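Local structure of EcmrR transcriptional regulator (Escherichia coli, 6WL5) at residues I101-Y106 and S145-T150. The protein probably activates transcription as a multidrug-sensing MerR-family regulator, its GyrI-like C-terminal domain binding cetyl-trimethyl-ammonium. Numbering follows the deposited sequence.
Sequences IHKGPY and SAEWMT
Two antiparallel strands of the GyrI-like domain's sheet, 88-103 and 149-158, meet here where H102 pairs with T150 and K103 with M149. H102 N gives T150 O a nearly straight bond of 2.8 Å, T150 N answers to H102 O, and G104 N reaches W148 O at 3.0 Å. In one of its two conformers, the K103 chain bends at chi2, chi3 and chi4 past W148 O, and its NZ forms a 3.2 Å salt bridge with E147 OE1 from above the carboxylate plane. After G104 and P105, Y106 turns one ring face to W148, whose CE3 lies 4.0 Å above the tyrosine ring plane, over its centre, the two planes inclined at 43°. T150 OG1 lies at the tyrosine's edge, 3.4 Å from Y106 CE1, and a water bridges it to Y106 OH; a second water accepts a hydrogen bond from T150 OG1 and donates to H102 O and G104 O. An alanine at Y106 would probably leave the first water without its phenol partner and open a gap beside the W148 indole. Y106, also touched by F26 and W140, lines one cetyl-trimethyl-ammonium pocket, placing this strand end beside a ligand site of the GyrI-like small-molecule-binding domain.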
ATOM      1  N   ILE A 101       2.315   4.972 -11.231  1.00 16.40           N
ATOM      2  CA  ILE A 101       3.053   3.711 -11.205  1.00 15.52           C
ATOM      3  C   ILE A 101       4.545   3.984 -11.082  1.00 17.30           C
ATOM      4  O   ILE A 101       5.141   4.697 -11.910  1.00 17.73           O
ATOM      5  CB  ILE A 101       2.755   2.878 -12.467  1.00 18.10           C
ATOM      6  CG1 ILE A 101       1.283   2.462 -12.497  1.00 19.94           C
ATOM      7  CG2 ILE A 101       3.701   1.667 -12.574  1.00 19.87           C
ATOM      8  CD1 ILE A 101       0.933   1.304 -11.569  1.00 27.11           C
ATOM      9  N   HIS A 102       5.156   3.370 -10.066  1.00 14.91           N
ATOM     10  CA  HIS A 102       6.597   3.311  -9.921  1.00 15.53           C
ATOM     11  C   HIS A 102       7.106   1.982 -10.480  1.00 14.08           C
ATOM     12  O   HIS A 102       6.737   0.901  -9.992  1.00 16.07           O
ATOM     13  CB  HIS A 102       6.994   3.427  -8.461  1.00 14.84           C
ATOM     14  CG  HIS A 102       8.460   3.342  -8.261  1.00 17.45           C
ATOM     15  ND1 HIS A 102       9.307   4.395  -8.554  1.00 15.30           N
ATOM     16  CD2 HIS A 102       9.246   2.309  -7.881  1.00 15.92           C
ATOM     17  CE1 HIS A 102      10.555   4.001  -8.343  1.00 16.45           C
ATOM     18  NE2 HIS A 102      10.538   2.760  -7.891  1.00 16.94           N
ATOM     19  N   LYS A 103       7.857   2.057 -11.568  0.78 16.27           N
ATOM     20  CA  LYS A 103       8.530   0.896 -12.121  0.78 16.23           C
ATOM     21  C   LYS A 103       9.917   0.768 -11.508  0.78 17.03           C
ATOM     22  O   LYS A 103      10.613   1.762 -11.299  0.78 20.50           O
ATOM     23  CB  LYS A 103       8.667   1.035 -13.637  0.78 18.42           C
ATOM     24  CG  LYS A 103       7.346   0.853 -14.397  0.78 23.03           C
ATOM     25  CD  LYS A 103       6.727  -0.549 -14.167  0.78 27.30           C
ATOM     26  CE  LYS A 103       7.554  -1.634 -14.826  0.78 32.48           C
ATOM     27  NZ  LYS A 103       7.587  -1.406 -16.296  0.78 35.29           N
ATOM     28  N   GLY A 104      10.316  -0.463 -11.222  1.00 16.19           N
ATOM     29  CA  GLY A 104      11.648  -0.727 -10.746  1.00 16.92           C
ATOM     30  C   GLY A 104      11.776  -0.967  -9.259  1.00 14.67           C
ATOM     31  O   GLY A 104      10.798  -1.131  -8.517  1.00 15.79           O
ATOM     32  N   PRO A 105      13.036  -1.088  -8.831  1.00 15.58           N
ATOM     33  CA  PRO A 105      13.340  -1.415  -7.441  1.00 15.01           C
ATOM     34  C   PRO A 105      12.902  -0.331  -6.475  1.00 13.78           C
ATOM     35  O   PRO A 105      12.585   0.802  -6.849  1.00 15.47           O
ATOM     36  CB  PRO A 105      14.877  -1.545  -7.432  1.00 16.27           C
ATOM     37  CG  PRO A 105      15.306  -1.629  -8.809  1.00 21.21           C
ATOM     38  CD  PRO A 105      14.239  -1.067  -9.683  1.00 18.35           C
ATOM     39  N   TYR A 106      12.833  -0.725  -5.205  1.00 13.85           N
ATOM     40  CA  TYR A 106      12.204   0.107  -4.178  1.00 12.57           C
ATOM     41  C   TYR A 106      13.088   1.219  -3.655  1.00 14.44           C
ATOM     42  O   TYR A 106      12.567   2.121  -2.994  1.00 14.96           O
ATOM     43  CB  TYR A 106      11.707  -0.767  -3.029  1.00 13.12           C
ATOM     44  CG  TYR A 106      10.738  -1.851  -3.413  1.00 13.15           C
ATOM     45  CD1 TYR A 106       9.706  -1.597  -4.311  1.00 14.84           C
ATOM     46  CD2 TYR A 106      10.814  -3.111  -2.865  1.00 14.12           C
ATOM     47  CE1 TYR A 106       8.764  -2.564  -4.629  1.00 14.62           C
ATOM     48  CE2 TYR A 106       9.880  -4.077  -3.167  1.00 13.49           C
ATOM     49  CZ  TYR A 106       8.852  -3.816  -4.049  1.00 14.02           C
ATOM     50  OH  TYR A 106       7.963  -4.819  -4.368  1.00 15.14           O
ATOM     51  N   SER A 145      14.295  -6.832 -11.875  1.00 16.74           N
ATOM     52  CA  SER A 145      13.697  -5.816 -11.011  1.00 16.49           C
ATOM     53  C   SER A 145      13.329  -4.539 -11.741  1.00 16.36           C
ATOM     54  O   SER A 145      12.554  -3.746 -11.185  1.00 16.35           O
ATOM     55  CB  SER A 145      14.636  -5.491  -9.847  1.00 16.22           C
ATOM     56  OG  SER A 145      15.874  -5.013 -10.312  1.00 17.81           O
ATOM     57  N   ALA A 146      13.826  -4.314 -12.967  1.00 16.34           N
ATOM     58  CA  ALA A 146      13.352  -3.156 -13.718  1.00 18.50           C
ATOM     59  C   ALA A 146      11.869  -3.262 -14.068  1.00 17.06           C
ATOM     60  O   ALA A 146      11.221  -2.229 -14.353  1.00 18.05           O
ATOM     61  CB  ALA A 146      14.142  -3.023 -15.009  1.00 19.19           C
ATOM     62  N   GLU A 147      11.308  -4.474 -14.008  1.00 16.00           N
ATOM     63  CA  GLU A 147       9.916  -4.719 -14.330  1.00 16.24           C
ATOM     64  C   GLU A 147       9.001  -4.799 -13.115  1.00 16.68           C
ATOM     65  O   GLU A 147       7.800  -5.019 -13.269  1.00 17.58           O
ATOM     66  CB  GLU A 147       9.782  -5.974 -15.174  1.00 18.50           C
ATOM     67  CG  GLU A 147      10.469  -5.828 -16.565  1.00 22.39           C
ATOM     68  CD  GLU A 147       9.968  -4.608 -17.408  1.00 33.71           C
ATOM     69  OE1 GLU A 147       8.775  -4.188 -17.337  1.00 32.42           O
ATOM     70  OE2 GLU A 147      10.784  -4.052 -18.175  1.00 37.82           O
ATOM     71  N   TRP A 148       9.516  -4.557 -11.919  1.00 14.59           N
ATOM     72  CA  TRP A 148       8.620  -4.420 -10.777  1.00 14.69           C
ATOM     73  C   TRP A 148       7.675  -3.227 -10.961  1.00 14.93           C
ATOM     74  O   TRP A 148       7.989  -2.241 -11.646  1.00 14.91           O
ATOM     75  CB  TRP A 148       9.433  -4.243  -9.516  1.00 13.66           C
ATOM     76  CG  TRP A 148      10.266  -5.433  -9.184  1.00 12.58           C
ATOM     77  CD1 TRP A 148      10.379  -6.638  -9.873  1.00 15.16           C
ATOM     78  CD2 TRP A 148      11.122  -5.537  -8.051  1.00 13.40           C
ATOM     79  NE1 TRP A 148      11.231  -7.478  -9.192  1.00 14.47           N
ATOM     80  CE2 TRP A 148      11.714  -6.820  -8.086  1.00 13.30           C
ATOM     81  CE3 TRP A 148      11.449  -4.656  -6.995  1.00 14.00           C
ATOM     82  CZ2 TRP A 148      12.624  -7.241  -7.104  1.00 14.20           C
ATOM     83  CZ3 TRP A 148      12.356  -5.063  -6.030  1.00 14.86           C
ATOM     84  CH2 TRP A 148      12.917  -6.357  -6.078  1.00 12.00           C
ATOM     85  N   MET A 149       6.488  -3.335 -10.375  0.65 14.94           N
ATOM     86  CA  MET A 149       5.439  -2.338 -10.558  0.65 15.59           C
ATOM     87  C   MET A 149       4.714  -2.167  -9.239  0.65 12.94           C
ATOM     88  O   MET A 149       4.152  -3.132  -8.694  0.65 15.45           O
ATOM     89  CB  MET A 149       4.474  -2.786 -11.663  0.65 18.01           C
ATOM     90  CG  MET A 149       3.215  -1.990 -11.715  0.65 21.07           C
ATOM     91  SD  MET A 149       2.136  -2.442 -13.073  0.65 26.06           S
ATOM     92  CE  MET A 149       3.209  -1.942 -14.393  0.65 26.02           C
ATOM     93  N   THR A 150       4.691  -0.925  -8.758  1.00 13.60           N
ATOM     94  CA  THR A 150       4.110  -0.533  -7.480  1.00 12.78           C
ATOM     95  C   THR A 150       3.329   0.734  -7.740  1.00 14.41           C
ATOM     96  O   THR A 150       3.875   1.705  -8.284  1.00 18.16           O
ATOM     97  CB  THR A 150       5.233  -0.260  -6.472  1.00 14.21           C
ATOM     98  OG1 THR A 150       6.163  -1.361  -6.440  1.00 13.93           O
ATOM     99  CG2 THR A 150       4.733  -0.059  -5.064  1.00 15.01           C
TER
HETATM  100  O   HOH W   1       8.083  -1.034  -8.367  1.00 14.49           O
HETATM  101  O   HOH W   2       5.949  -4.126  -6.055  1.00 14.35           O